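Local coordinates for protein inositol-1,4,5-trisphosphate 5-phosphatase 1 (Schizosaccharomyces pombe, PDB 1I9Z) that removes the 5-phosphate from inositol phosphates and phosphoinositides such as phosphatidylinositol 4,5-bisphosphate, and takes part in membrane trafficking and signalling, at residues 57-62 with 203-208; 64-69 with 78-83; 86-91 with 114-119. All coordinates share one frame; numbering follows the deposited sequence.

Contact 1. Residues 57-62 with 203-208; sequences IYVVGF and VWFGDF
F205 reaches from strand 201-205 to V59 and G61 of strand 57-63. It spans two sheets that face each other, the β-sandwich core of the DNase I-like fold. The axes of segments 57-62 and 203-205 stay 9.5 Å apart and run in nearly the same direction, 27° from parallel. No hydrogen bond joins the segments.

The tight part is the outer end of the F205 ring. CG of F205 sits between its backbone N and carbonyl carbon (chi1 68°), and the ring extends from there to the opposite strand. F205 CE1 comes to 3.6 Å from G61 N, which meets the ring at its edge and in its plane. F205 CE1 also lies 3.7 Å from G61 CA. G61 has no side chain, so the ring edge abuts bare main chain. On the other side of the ring tip, V59 CG1 lies 3.9 Å from F205 CE2. This methyl, anti to the V59 backbone N (chi1 174°), is the one turned to the ring, which it approaches at a slant.

The rest is looser. The CA atoms of V59 and V203 are 9.6 Å apart and the two side chains do not touch; both pack on F162. Beyond F205 the chain turns a corner at G206, and D207 heads off to hydrogen-bond N33. Residues 204-208 begin the WXGDXN(F/Y)R signature of the 5-phosphatases. There is no solvent side: all the touching residues are buried.

V29 and S31 of strand 20-33 and I285 of strand 283-288 pack on F205, as does L115 of strand 113-120. Strand 57-63 lies between strands 20-33 and 113-120 in one sheet, and strand 201-205 between strands 158-166 and 283-288 in the other.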
loop_
_atom_site.group_PDB
_atom_site.type_symbol
_atom_site.label_atom_id
_atom_site.label_comp_id
_atom_site.label_asym_id
_atom_site.label_seq_id
_atom_site.Cartn_x
_atom_site.Cartn_y
_atom_site.Cartn_z
ATOM N N ILE A 57 2.321 -6.143 -10.627
ATOM C CA ILE A 57 2.567 -6.489 -9.234
ATOM C C ILE A 57 1.239 -6.436 -8.501
ATOM O O ILE A 57 0.520 -5.457 -8.658
ATOM C CB ILE A 57 3.542 -5.455 -8.590
ATOM C CG1 ILE A 57 4.829 -5.410 -9.416
ATOM C CG2 ILE A 57 3.875 -5.833 -7.132
ATOM C CD1 ILE A 57 5.857 -4.380 -8.933
ATOM N N TYR A 58 0.921 -7.526 -7.776
ATOM C CA TYR A 58 -0.238 -7.565 -6.906
ATOM C C TYR A 58 0.239 -7.535 -5.444
ATOM O O TYR A 58 1.058 -8.402 -5.008
ATOM C CB TYR A 58 -1.080 -8.823 -7.101
ATOM C CG TYR A 58 -1.911 -8.771 -8.317
ATOM C CD1 TYR A 58 -1.343 -9.039 -9.546
ATOM C CD2 TYR A 58 -3.274 -8.398 -8.254
ATOM C CE1 TYR A 58 -2.074 -8.918 -10.720
ATOM C CE2 TYR A 58 -4.049 -8.298 -9.462
ATOM C CZ TYR A 58 -3.407 -8.545 -10.678
ATOM O OH TYR A 58 -4.034 -8.368 -11.886
ATOM N N VAL A 59 -0.271 -6.556 -4.674
ATOM C CA VAL A 59 0.122 -6.433 -3.268
ATOM C C VAL A 59 -1.167 -6.674 -2.501
ATOM O O VAL A 59 -2.121 -5.912 -2.588
ATOM C CB VAL A 59 0.741 -4.989 -2.969
ATOM C CG1 VAL A 59 1.013 -4.848 -1.414
ATOM C CG2 VAL A 59 2.048 -4.806 -3.804
ATOM N N VAL A 60 -1.217 -7.774 -1.748
ATOM C CA VAL A 60 -2.405 -8.161 -1.011
ATOM C C VAL A 60 -2.176 -8.203 0.494
ATOM O O VAL A 60 -1.272 -8.903 0.980
ATOM C CB VAL A 60 -2.872 -9.578 -1.468
ATOM C CG1 VAL A 60 -4.250 -9.934 -0.838
ATOM C CG2 VAL A 60 -2.926 -9.646 -3.045
ATOM N N GLY A 61 -3.008 -7.461 1.226
ATOM C CA GLY A 61 -2.930 -7.433 2.655
ATOM C C GLY A 61 -4.219 -7.933 3.266
ATOM O O GLY A 61 -5.351 -7.526 2.869
ATOM N N PHE A 62 -4.069 -8.840 4.229
ATOM C CA PHE A 62 -5.198 -9.396 4.961
ATOM C C PHE A 62 -5.125 -9.026 6.423
ATOM O O PHE A 62 -3.984 -8.871 6.984
ATOM C CB PHE A 62 -5.198 -10.969 4.919
ATOM C CG PHE A 62 -5.453 -11.519 3.561
ATOM C CD1 PHE A 62 -4.432 -12.093 2.837
ATOM C CD2 PHE A 62 -6.733 -11.481 3.012
ATOM C CE1 PHE A 62 -4.696 -12.657 1.527
ATOM C CE2 PHE A 62 -7.008 -12.037 1.696
ATOM C CZ PHE A 62 -5.981 -12.623 0.978
ATOM N N VAL A 203 3.099 2.670 -0.057
ATOM C CA VAL A 203 1.624 2.513 -0.039
ATOM C C VAL A 203 1.388 1.870 1.293
ATOM O O VAL A 203 2.017 0.834 1.617
ATOM C CB VAL A 203 1.056 1.597 -1.168
ATOM C CG1 VAL A 203 -0.467 1.426 -0.980
ATOM C CG2 VAL A 203 1.319 2.240 -2.527
ATOM N N TRP A 204 0.560 2.526 2.127
ATOM C CA TRP A 204 0.305 2.007 3.486
ATOM C C TRP A 204 -1.210 1.853 3.544
ATOM O O TRP A 204 -1.946 2.809 3.288
ATOM C CB TRP A 204 0.785 3.003 4.516
ATOM C CG TRP A 204 0.765 2.584 5.930
ATOM C CD1 TRP A 204 -0.002 1.613 6.521
ATOM C CD2 TRP A 204 1.541 3.175 6.978
ATOM N NE1 TRP A 204 0.266 1.564 7.856
ATOM C CE2 TRP A 204 1.201 2.522 8.157
ATOM C CE3 TRP A 204 2.481 4.214 7.016
ATOM C CZ2 TRP A 204 1.779 2.864 9.412
ATOM C CZ3 TRP A 204 3.061 4.545 8.277
ATOM C CH2 TRP A 204 2.707 3.877 9.433
ATOM N N PHE A 205 -1.688 0.672 3.927
ATOM C CA PHE A 205 -3.098 0.420 3.851
ATOM C C PHE A 205 -3.567 -0.662 4.811
ATOM O O PHE A 205 -2.750 -1.336 5.426
ATOM C CB PHE A 205 -3.431 -0.054 2.392
ATOM C CG PHE A 205 -2.836 -1.458 2.035
ATOM C CD1 PHE A 205 -3.624 -2.607 2.168
ATOM C CD2 PHE A 205 -1.525 -1.601 1.591
ATOM C CE1 PHE A 205 -3.107 -3.875 1.851
ATOM C CE2 PHE A 205 -0.976 -2.850 1.264
ATOM C CZ PHE A 205 -1.785 -4.012 1.388
ATOM N N GLY A 206 -4.881 -0.827 4.888
ATOM C CA GLY A 206 -5.453 -1.897 5.715
ATOM C C GLY A 206 -6.639 -1.436 6.517
ATOM O O GLY A 206 -7.328 -0.515 6.117
ATOM N N ASP A 207 -6.884 -2.087 7.652
ATOM C CA ASP A 207 -8.027 -1.767 8.507
ATOM C C ASP A 207 -7.438 -0.820 9.547
ATOM O O ASP A 207 -6.978 -1.227 10.630
ATOM C CB ASP A 207 -8.556 -3.036 9.190
ATOM C CG ASP A 207 -9.780 -2.753 10.067
ATOM O OD1 ASP A 207 -10.059 -1.541 10.326
ATOM O OD2 ASP A 207 -10.438 -3.733 10.507
ATOM N N PHE A 208 -7.469 0.466 9.198
ATOM C CA PHE A 208 -6.937 1.478 10.119
ATOM C C PHE A 208 -7.923 1.736 11.251
ATOM O O PHE A 208 -7.592 2.382 12.241
ATOM C CB PHE A 208 -6.585 2.799 9.374
ATOM C CG PHE A 208 -5.509 2.672 8.340
ATOM C CD1 PHE A 208 -4.601 1.593 8.348
ATOM C CD2 PHE A 208 -5.316 3.705 7.390
ATOM C CE1 PHE A 208 -3.534 1.559 7.468
ATOM C CE2 PHE A 208 -4.266 3.676 6.512
ATOM C CZ PHE A 208 -3.356 2.603 6.545
#

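Contact 2. Residues 64-69 with 78-83; sequences EIVQLT and PAKRRE. With CA (calcium ion), chain B.
The metal-site loop of this DNase I-like domain, which follows strand 57-63 and carries E64, packs I65 on K80 and R81 of helix 78-94, and V66 on K80. I65 is the buried centre. Its CG2 methyl presses on the β-carbon of K80, with I65 CG2 to K80 CB only 3.4 Å, tighter than usual for two carbons. The other branch runs out extended (chi2 176°) and brings I65 CD1 to 4.0 Å from R81 CB. I65 also packs on A114 of strand 113-120, so it is wedged between helix and sheet.

V66 lies further out. Its CG2 touches K80 CD at 4.0 Å, and the two side chains meet at about a right angle. The K80 chain is extended up to a bend at chi4 (-67°). Its ammonium joins the loop through one water, which accepts from K80 NZ and donates to I65 O. R81 gives the contact only the base of its side chain. Its guanidinium turns away to a salt bridge with E85 and a hydrogen bond with Q109.

E64 takes no part in the packing. It turns its carboxylate to the calcium ion, with E64 OE2 at 2.8 Å and E64 OE1 at 2.9 Å from the metal; magnesium is the natural cofactor. N33 also hydrogen-bonds OE2. The loop folds back on this carboxylate: L68 N donates to E64 OE1 over 3.2 Å, almost straight at 176°, from well above the carboxylate plane. Four waters also bind the calcium. One of them, 2.8 Å from the metal, donates a hydrogen bond of 2.7 Å to L68 O.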
loop_
_atom_site.group_PDB
_atom_site.type_symbol
_atom_site.label_atom_id
_atom_site.label_comp_id
_atom_site.label_asym_id
_atom_site.label_seq_id
_atom_site.Cartn_x
_atom_site.Cartn_y
_atom_site.Cartn_z
ATOM N N GLU A 64 -7.139 -10.124 10.261
ATOM C CA GLU A 64 -7.923 -11.192 10.902
ATOM C C GLU A 64 -7.933 -12.534 10.164
ATOM O O GLU A 64 -9.015 -13.150 9.969
ATOM C CB GLU A 64 -9.373 -10.760 11.221
ATOM C CG GLU A 64 -9.367 -9.485 12.078
ATOM C CD GLU A 64 -10.685 -9.219 12.739
ATOM O OE1 GLU A 64 -11.371 -10.205 13.116
ATOM O OE2 GLU A 64 -11.001 -8.051 12.991
ATOM N N ILE A 65 -6.766 -13.004 9.760
ATOM C CA ILE A 65 -6.686 -14.348 9.125
ATOM C C ILE A 65 -7.290 -15.317 10.165
ATOM O O ILE A 65 -7.937 -16.335 9.837
ATOM C CB ILE A 65 -5.232 -14.700 8.754
ATOM C CG1 ILE A 65 -4.885 -13.936 7.466
ATOM C CG2 ILE A 65 -5.075 -16.324 8.561
ATOM C CD1 ILE A 65 -3.484 -14.084 7.018
ATOM N N VAL A 66 -7.121 -14.955 11.431
ATOM C CA VAL A 66 -7.781 -15.658 12.525
ATOM C C VAL A 66 -8.660 -14.548 13.154
ATOM O O VAL A 66 -8.183 -13.446 13.447
ATOM C CB VAL A 66 -6.805 -16.183 13.571
ATOM C CG1 VAL A 66 -7.617 -16.851 14.715
ATOM C CG2 VAL A 66 -5.896 -17.203 12.929
ATOM N N GLN A 67 -9.944 -14.828 13.292
ATOM C CA GLN A 67 -10.891 -13.870 13.862
ATOM C C GLN A 67 -10.462 -13.428 15.263
ATOM O O GLN A 67 -10.126 -14.246 16.111
ATOM C CB GLN A 67 -12.296 -14.503 13.910
ATOM C CG GLN A 67 -13.266 -13.806 14.822
ATOM C CD GLN A 67 -14.725 -14.061 14.487
ATOM O OE1 GLN A 67 -15.157 -15.203 14.378
ATOM N NE2 GLN A 67 -15.494 -12.991 14.337
ATOM N N LEU A 68 -10.492 -12.127 15.515
ATOM C CA LEU A 68 -10.109 -11.613 16.830
ATOM C C LEU A 68 -11.263 -11.703 17.870
ATOM O O LEU A 68 -12.436 -11.402 17.566
ATOM C CB LEU A 68 -9.621 -10.161 16.687
ATOM C CG LEU A 68 -8.401 -10.002 15.773
ATOM C CD1 LEU A 68 -8.064 -8.500 15.694
ATOM C CD2 LEU A 68 -7.196 -10.785 16.311
ATOM N N THR A 69 -10.916 -12.130 19.085
ATOM C CA THR A 69 -11.869 -12.270 20.198
ATOM C C THR A 69 -11.369 -11.535 21.464
ATOM O O THR A 69 -10.499 -10.649 21.406
ATOM C CB THR A 69 -12.088 -13.754 20.575
ATOM O OG1 THR A 69 -12.629 -14.461 19.450
ATOM C CG2 THR A 69 -13.052 -13.863 21.759
ATOM N N PRO A 78 0.399 -19.612 10.523
ATOM C CA PRO A 78 1.143 -19.645 9.253
ATOM C C PRO A 78 0.390 -20.493 8.227
ATOM O O PRO A 78 0.366 -20.190 7.041
ATOM C CB PRO A 78 2.485 -20.278 9.621
ATOM C CG PRO A 78 2.576 -20.171 11.073
ATOM C CD PRO A 78 1.182 -20.195 11.614
ATOM N N ALA A 79 -0.238 -21.561 8.713
ATOM C CA ALA A 79 -0.980 -22.458 7.845
ATOM C C ALA A 79 -2.130 -21.773 7.135
ATOM O O ALA A 79 -2.386 -22.001 5.934
ATOM C CB ALA A 79 -1.545 -23.628 8.660
ATOM N N LYS A 80 -2.878 -20.995 7.900
ATOM C CA LYS A 80 -4.042 -20.341 7.301
ATOM C C LYS A 80 -3.568 -19.298 6.301
ATOM O O LYS A 80 -4.131 -19.176 5.230
ATOM C CB LYS A 80 -4.917 -19.710 8.371
ATOM C CG LYS A 80 -5.922 -20.718 9.009
ATOM C CD LYS A 80 -6.534 -20.123 10.290
ATOM C CE LYS A 80 -7.470 -21.122 10.983
ATOM N NZ LYS A 80 -8.695 -21.388 10.159
ATOM N N ARG A 81 -2.478 -18.611 6.640
ATOM C CA ARG A 81 -1.929 -17.607 5.699
ATOM C C ARG A 81 -1.502 -18.321 4.392
ATOM O O ARG A 81 -1.783 -17.872 3.289
ATOM C CB ARG A 81 -0.689 -16.926 6.311
ATOM C CG ARG A 81 -0.152 -15.913 5.323
ATOM C CD ARG A 81 1.202 -15.461 5.763
ATOM N NE ARG A 81 2.211 -16.413 5.287
ATOM C CZ ARG A 81 3.150 -16.929 6.083
ATOM N NH1 ARG A 81 3.191 -16.609 7.371
ATOM N NH2 ARG A 81 4.092 -17.709 5.569
ATOM N N ARG A 82 -0.864 -19.489 4.516
ATOM C CA ARG A 82 -0.454 -20.180 3.324
ATOM C C ARG A 82 -1.609 -20.669 2.458
ATOM O O ARG A 82 -1.411 -20.824 1.261
ATOM C CB ARG A 82 0.481 -21.359 3.690
ATOM C CG ARG A 82 1.828 -20.812 4.145
ATOM C CD ARG A 82 2.842 -21.870 4.642
ATOM N NE ARG A 82 4.107 -21.154 4.863
ATOM C CZ ARG A 82 4.923 -21.325 5.900
ATOM N NH1 ARG A 82 4.604 -22.215 6.850
ATOM N NH2 ARG A 82 6.050 -20.609 5.964
ATOM N N GLU A 83 -2.768 -20.924 3.053
ATOM C CA GLU A 83 -3.946 -21.357 2.253
ATOM C C GLU A 83 -4.378 -20.168 1.363
ATOM O O GLU A 83 -4.749 -20.311 0.201
ATOM C CB GLU A 83 -5.102 -21.709 3.170
ATOM C CG GLU A 83 -4.934 -23.048 3.917
ATOM C CD GLU A 83 -6.102 -23.288 4.871
ATOM O OE1 GLU A 83 -7.248 -23.314 4.374
ATOM O OE2 GLU A 83 -5.886 -23.435 6.098
HETATM CA CA CA B . -13.756 -8.540 13.442
HETATM O O HOH W 1 -9.458 -18.407 10.564
HETATM O O HOH W 2 -13.952 -10.039 15.807
HETATM O O HOH W 3 -12.588 -7.213 14.816
HETATM O O HOH W 4 -15.815 -7.828 13.802
HETATM O O HOH W 5 -13.614 -8.347 11.187
#

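Contact 3. Residues 86-91 with 114-119; sequences SCVKRL and ALMIFC
V88 and K89 of helix 78-94 share the F118 ring of strand 113-120. V88 CG1 lies 3.5 Å from F118 CE1 and approaches the ring obliquely. The other V88 methyl, CG2, is more distant, 4.4 Å from M116 SD. K89 takes the far side of the ring tip. K89 CB is 3.9 Å from F118 CE2, and the lysine chain then bends at chi3 and chi4 (-70° and 72°). This brings K89 NZ to 3.7 Å from F118 CE2, at the ring edge and in its plane. The ammonium is therefore not stacked on the aromatic face. It also makes a weak hydrogen bond to Q104.

The contact lays the helix against the outer face of the six-stranded sheet, as part of the helical layer outside the β-sandwich of the DNase I-like fold. Helix and strand segments run 20° from parallel, with axes 10.3 Å apart.

Further out, L92 also touches F118. M116 is flanked by V60 and F62 of the neighbouring strand and by E85 of the helix. S86 points away from the sheet, and there R90 NH2 donates to S86 OG at 2.9 Å, nearly in the guanidinium plane.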
loop_
_atom_site.group_PDB
_atom_site.type_symbol
_atom_site.label_atom_id
_atom_site.label_comp_id
_atom_site.label_asym_id
_atom_site.label_seq_id
_atom_site.Cartn_x
_atom_site.Cartn_y
_atom_site.Cartn_z
ATOM N N SER A 86 -1.887 -19.758 -1.433
ATOM C CA SER A 86 -2.126 -20.726 -2.494
ATOM C C SER A 86 -3.363 -20.305 -3.289
ATOM O O SER A 86 -3.400 -20.482 -4.538
ATOM C CB SER A 86 -2.357 -22.135 -1.852
ATOM O OG SER A 86 -2.892 -23.012 -2.823
ATOM N N CYS A 87 -4.390 -19.797 -2.596
ATOM C CA CYS A 87 -5.596 -19.377 -3.336
ATOM C C CYS A 87 -5.337 -18.205 -4.277
ATOM O O CYS A 87 -5.796 -18.188 -5.423
ATOM C CB CYS A 87 -6.763 -19.022 -2.406
ATOM S SG CYS A 87 -7.509 -20.418 -1.556
ATOM N N VAL A 88 -4.622 -17.180 -3.796
ATOM C CA VAL A 88 -4.340 -16.050 -4.658
ATOM C C VAL A 88 -3.469 -16.451 -5.844
ATOM O O VAL A 88 -3.735 -16.071 -7.018
ATOM C CB VAL A 88 -3.644 -14.919 -3.825
ATOM C CG1 VAL A 88 -3.233 -13.780 -4.738
ATOM C CG2 VAL A 88 -4.587 -14.450 -2.732
ATOM N N LYS A 89 -2.431 -17.242 -5.576
ATOM C CA LYS A 89 -1.549 -17.671 -6.643
ATOM C C LYS A 89 -2.343 -18.462 -7.700
ATOM O O LYS A 89 -2.141 -18.277 -8.893
ATOM C CB LYS A 89 -0.435 -18.562 -6.057
ATOM C CG LYS A 89 0.724 -18.962 -7.012
ATOM C CD LYS A 89 1.772 -19.934 -6.297
ATOM C CE LYS A 89 2.664 -19.214 -5.165
ATOM N NZ LYS A 89 2.044 -18.789 -3.795
ATOM N N ARG A 90 -3.232 -19.345 -7.259
ATOM C CA ARG A 90 -4.003 -20.169 -8.252
ATOM C C ARG A 90 -4.865 -19.240 -9.107
ATOM O O ARG A 90 -4.997 -19.377 -10.325
ATOM C CB ARG A 90 -4.921 -21.162 -7.555
ATOM C CG ARG A 90 -4.569 -22.612 -7.843
ATOM C CD ARG A 90 -5.422 -23.593 -7.021
ATOM N NE ARG A 90 -5.143 -23.430 -5.592
ATOM C CZ ARG A 90 -6.008 -23.710 -4.614
ATOM N NH1 ARG A 90 -7.221 -24.172 -4.911
ATOM N NH2 ARG A 90 -5.674 -23.520 -3.346
ATOM N N LEU A 91 -5.461 -18.281 -8.451
ATOM C CA LEU A 91 -6.317 -17.351 -9.154
ATOM C C LEU A 91 -5.549 -16.478 -10.154
ATOM O O LEU A 91 -5.967 -16.323 -11.333
ATOM C CB LEU A 91 -7.064 -16.561 -8.061
ATOM C CG LEU A 91 -8.318 -15.747 -8.284
ATOM C CD1 LEU A 91 -9.504 -16.558 -8.898
ATOM C CD2 LEU A 91 -8.681 -15.242 -6.885
ATOM N N ALA A 114 -1.468 -10.110 7.447
ATOM C CA ALA A 114 -0.441 -10.633 6.545
ATOM C C ALA A 114 -0.335 -9.810 5.260
ATOM O O ALA A 114 -1.313 -9.200 4.795
ATOM C CB ALA A 114 -0.730 -12.125 6.197
ATOM N N LEU A 115 0.847 -9.806 4.689
ATOM C CA LEU A 115 1.108 -9.072 3.449
ATOM C C LEU A 115 1.784 -10.055 2.502
ATOM O O LEU A 115 2.716 -10.770 2.886
ATOM C CB LEU A 115 2.091 -7.872 3.709
ATOM C CG LEU A 115 2.349 -6.992 2.479
ATOM C CD1 LEU A 115 0.992 -6.241 2.072
ATOM C CD2 LEU A 115 3.515 -5.966 2.822
ATOM N N MET A 116 1.290 -10.144 1.279
ATOM C CA MET A 116 1.940 -11.031 0.339
ATOM C C MET A 116 2.016 -10.297 -0.982
ATOM O O MET A 116 1.041 -9.596 -1.399
ATOM C CB MET A 116 1.151 -12.355 0.210
ATOM C CG MET A 116 -0.291 -12.135 -0.141
ATOM S SD MET A 116 -1.292 -13.736 0.018
ATOM C CE MET A 116 -1.384 -13.986 1.659
ATOM N N ILE A 117 3.159 -10.445 -1.660
ATOM C CA ILE A 117 3.366 -9.719 -2.907
ATOM C C ILE A 117 3.694 -10.705 -4.048
ATOM O O ILE A 117 4.556 -11.596 -3.884
ATOM C CB ILE A 117 4.520 -8.685 -2.708
ATOM C CG1 ILE A 117 4.089 -7.606 -1.672
ATOM C CG2 ILE A 117 4.827 -7.993 -4.117
ATOM C CD1 ILE A 117 5.113 -6.450 -1.534
ATOM N N PHE A 118 2.922 -10.595 -5.143
ATOM C CA PHE A 118 3.123 -11.420 -6.331
ATOM C C PHE A 118 3.519 -10.550 -7.521
ATOM O O PHE A 118 3.078 -9.397 -7.622
ATOM C CB PHE A 118 1.844 -12.150 -6.690
ATOM C CG PHE A 118 1.352 -13.068 -5.624
ATOM C CD1 PHE A 118 0.541 -12.593 -4.588
ATOM C CD2 PHE A 118 1.675 -14.424 -5.669
ATOM C CE1 PHE A 118 0.068 -13.476 -3.619
ATOM C CE2 PHE A 118 1.190 -15.298 -4.690
ATOM C CZ PHE A 118 0.402 -14.811 -3.686
ATOM N N CYS A 119 4.349 -11.042 -8.428
ATOM C CA CYS A 119 4.657 -10.234 -9.626
ATOM C C CYS A 119 4.711 -11.180 -10.809
ATOM O O CYS A 119 4.785 -12.430 -10.635
ATOM C CB CYS A 119 6.001 -9.507 -9.494
ATOM S SG CYS A 119 7.414 -10.588 -9.145
#

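Overall arrangement
The three contacts lie in the 5-phosphatase catalytic domain, one piece of a longer protein. Contact 1 joins the two sheets near the centre of the chain. Contact 3 covers the other face of the six-stranded sheet, its centre about 12 Å away. Strands 57-63 and 113-120 are neighbours there, probably hydrogen-bonded between F62 N and A114 O and between Y58 N and F118 O. Contact 2 lies about 16 Å from contact 1 and 14 Å from contact 3, by centres. It shares helix 78-94 with contact 3, and R81 packs on A114. Along the chain, contact 2 closes before contact 3 opens, and both fall between the segments of contact 1. Strand 57-63 thus leads from the sandwich core into the loop that carries the calcium ligand E64.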